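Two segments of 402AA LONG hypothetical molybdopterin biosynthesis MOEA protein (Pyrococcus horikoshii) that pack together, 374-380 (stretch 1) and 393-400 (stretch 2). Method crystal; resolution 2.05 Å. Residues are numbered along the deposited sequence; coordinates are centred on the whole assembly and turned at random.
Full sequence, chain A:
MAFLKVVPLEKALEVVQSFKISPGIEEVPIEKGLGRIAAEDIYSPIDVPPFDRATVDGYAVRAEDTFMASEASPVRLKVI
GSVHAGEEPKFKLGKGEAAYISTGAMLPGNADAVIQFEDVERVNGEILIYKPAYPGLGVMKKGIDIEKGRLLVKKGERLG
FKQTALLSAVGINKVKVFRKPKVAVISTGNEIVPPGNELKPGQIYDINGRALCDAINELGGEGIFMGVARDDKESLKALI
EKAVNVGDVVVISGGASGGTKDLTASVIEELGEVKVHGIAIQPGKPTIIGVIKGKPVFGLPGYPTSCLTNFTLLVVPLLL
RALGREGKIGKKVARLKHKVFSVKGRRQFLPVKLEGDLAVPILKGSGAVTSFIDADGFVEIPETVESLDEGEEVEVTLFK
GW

Stretch 1, residues 374-380: DADGFVE
Stretch 2 393-400: EVEVTLFK

Two strands, Gly377 to Glu380 and Glu393 to Leu398, run antiparallel with their directions 142° apart and their axes approaching to 4.6 Å. Phe378 and Thr397 form the hydrogen-bonded pair, CA to CA 5.5 Å: Phe378 N donates to Thr397 O at 3.0 Å, and Thr397 N returns to Phe378 O at 3.1 Å. The ladder gains a third rung past the strand end, where Phe399 N reaches Asp376 O at 2.9 Å and is nearly straight at 168°.

Between the Phe378–Thr397 pair and the Phe399 N to Asp376 O bond, the backbones come closest CA to CA. Gly377 is fully extended (phi/psi 178/-167) and faces Leu398 in a non-hydrogen-bonded pair, CA to CA only 3.9 Å, with Gly377 CA 3.1 Å from Thr397 O. An ideal CB on Gly377 would lie 2.4 Å from Thr397 O and 2.9 Å from Leu398 CA, so the bare backbone makes this approach possible. On another side of the glycine the Phe399 ring packs flat against the backbone: Gly377 CA lies over one ring face, 3.7 Å from the ring centroid. The CA-to-CB bond of Phe399 (chi1 -65°, m; chi2 -50°) points toward stretch 1, and Ala375 O meets its ring edge, 3.3 Å from Phe399 CD2. Ala375 CB adds an apolar contact at 3.7 Å to Phe399 CE2.

Phe378 takes chi1 62° (p) and chi2 72°, laying its ring across Thr397 (chi1 m), whose CB sits over one ring face, 3.9 Å from the centroid. At the edge of that ring, Phe378 CD2 touches Phe399 CE1 at 3.5 Å; the two rings meet obliquely, planes at 57° and centroids 5.8 Å apart.

Val379 (chi1 t; phi/psi -115/127) packs its CG2 against two valines, 3.5 Å from Val396 CG2 (Val396 chi1 t) and 3.8 Å from Val394 CG2 (Val394 chi1 m). Glu395 (chi1 t) leads its side-chain end away.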

# COMPACT_ATOMS: atom_id res chain seq x y z
N ASP A 374 17.63 12.06 11.43
CA ASP A 374 17.67 12.99 10.29
C ASP A 374 17.63 12.38 8.89
O ASP A 374 17.27 13.06 7.93
CB ASP A 374 18.91 13.89 10.38
CG ASP A 374 18.95 14.71 11.65
OD1 ASP A 374 17.87 15.06 12.17
OD2 ASP A 374 20.06 15.01 12.12
N ALA A 375 18.02 11.12 8.76
CA ALA A 375 18.05 10.47 7.45
C ALA A 375 16.67 10.22 6.83
O ALA A 375 15.92 9.35 7.28
CB ALA A 375 18.82 9.16 7.55
N ASP A 376 16.34 10.97 5.79
CA ASP A 376 15.06 10.81 5.11
C ASP A 376 15.19 9.86 3.93
O ASP A 376 14.20 9.30 3.46
CB ASP A 376 14.55 12.16 4.63
CG ASP A 376 14.25 13.10 5.77
OD1 ASP A 376 13.57 12.67 6.72
OD2 ASP A 376 14.69 14.27 5.72
N GLY A 377 16.42 9.68 3.47
CA GLY A 377 16.69 8.79 2.36
C GLY A 377 18.16 8.81 2.00
O GLY A 377 18.98 9.32 2.76
N PHE A 378 18.51 8.25 0.85
CA PHE A 378 19.90 8.24 0.45
C PHE A 378 20.09 8.57 -1.02
O PHE A 378 19.19 8.39 -1.84
CB PHE A 378 20.53 6.87 0.76
CG PHE A 378 19.90 5.72 0.03
CD1 PHE A 378 20.09 5.55 -1.34
CD2 PHE A 378 19.12 4.79 0.71
CE1 PHE A 378 19.52 4.47 -2.02
CE2 PHE A 378 18.54 3.72 0.05
CZ PHE A 378 18.74 3.56 -1.32
N VAL A 379 21.28 9.06 -1.34
CA VAL A 379 21.65 9.41 -2.71
C VAL A 379 22.78 8.46 -3.10
O VAL A 379 23.77 8.35 -2.38
CB VAL A 379 22.15 10.86 -2.80
CG1 VAL A 379 22.63 11.15 -4.21
CG2 VAL A 379 21.03 11.82 -2.42
N GLU A 380 22.62 7.78 -4.22
CA GLU A 380 23.62 6.83 -4.70
C GLU A 380 24.67 7.50 -5.58
O GLU A 380 24.35 8.10 -6.61
CB GLU A 380 22.94 5.70 -5.47
CG GLU A 380 23.86 4.74 -6.21
CD GLU A 380 23.10 3.75 -7.07
OE1 GLU A 380 22.33 4.18 -7.95
OE2 GLU A 380 23.27 2.53 -6.86
N GLU A 393 20.87 18.72 -8.81
CA GLU A 393 19.79 17.75 -8.63
C GLU A 393 20.24 16.29 -8.58
O GLU A 393 20.97 15.82 -9.45
CB GLU A 393 18.75 17.91 -9.74
CG GLU A 393 18.05 19.25 -9.75
CD GLU A 393 16.83 19.26 -10.65
OE1 GLU A 393 16.98 18.92 -11.85
OE2 GLU A 393 15.73 19.61 -10.17
N VAL A 394 19.79 15.58 -7.56
CA VAL A 394 20.13 14.18 -7.39
C VAL A 394 18.88 13.39 -7.04
O VAL A 394 17.96 13.91 -6.41
CB VAL A 394 21.16 13.99 -6.27
CG1 VAL A 394 22.47 14.64 -6.65
CG2 VAL A 394 20.63 14.58 -4.97
N GLU A 395 18.86 12.13 -7.46
CA GLU A 395 17.73 11.26 -7.18
C GLU A 395 17.88 10.79 -5.74
O GLU A 395 18.99 10.44 -5.30
CB GLU A 395 17.74 10.06 -8.13
CG GLU A 395 16.43 9.28 -8.20
CD GLU A 395 15.30 10.08 -8.83
OE1 GLU A 395 15.49 10.58 -9.96
OE2 GLU A 395 14.23 10.21 -8.21
N VAL A 396 16.79 10.79 -4.99
CA VAL A 396 16.83 10.36 -3.60
C VAL A 396 15.82 9.26 -3.31
O VAL A 396 14.62 9.44 -3.50
CB VAL A 396 16.54 11.54 -2.64
CG1 VAL A 396 16.50 11.05 -1.20
CG2 VAL A 396 17.60 12.62 -2.80
N THR A 397 16.31 8.11 -2.86
CA THR A 397 15.42 7.01 -2.51
C THR A 397 15.06 7.24 -1.06
O THR A 397 15.93 7.20 -0.18
CB THR A 397 16.12 5.64 -2.66
OG1 THR A 397 16.43 5.40 -4.03
CG2 THR A 397 15.21 4.53 -2.15
N LEU A 398 13.79 7.50 -0.80
CA LEU A 398 13.33 7.77 0.56
C LEU A 398 13.14 6.51 1.39
O LEU A 398 12.88 5.43 0.87
CB LEU A 398 12.03 8.57 0.53
CG LEU A 398 12.16 10.06 0.20
CD1 LEU A 398 12.84 10.25 -1.14
CD2 LEU A 398 10.78 10.69 0.19
N PHE A 399 13.28 6.67 2.70
CA PHE A 399 13.10 5.55 3.62
C PHE A 399 11.62 5.44 3.96
O PHE A 399 11.21 5.73 5.09
CB PHE A 399 13.92 5.77 4.89
CG PHE A 399 15.40 5.77 4.66
CD1 PHE A 399 16.01 4.74 3.94
CD2 PHE A 399 16.20 6.78 5.17
CE1 PHE A 399 17.38 4.73 3.74
CE2 PHE A 399 17.58 6.78 4.98
CZ PHE A 399 18.17 5.75 4.27
N LYS A 400 10.83 5.02 2.98
CA LYS A 400 9.39 4.87 3.16
C LYS A 400 8.79 6.14 3.76
O LYS A 400 8.97 7.23 3.22
CB LYS A 400 9.10 3.66 4.06
CG LYS A 400 7.63 3.37 4.30
CD LYS A 400 7.40 1.95 4.80
CE LYS A 400 8.39 1.58 5.90
NZ LYS A 400 8.41 2.59 6.99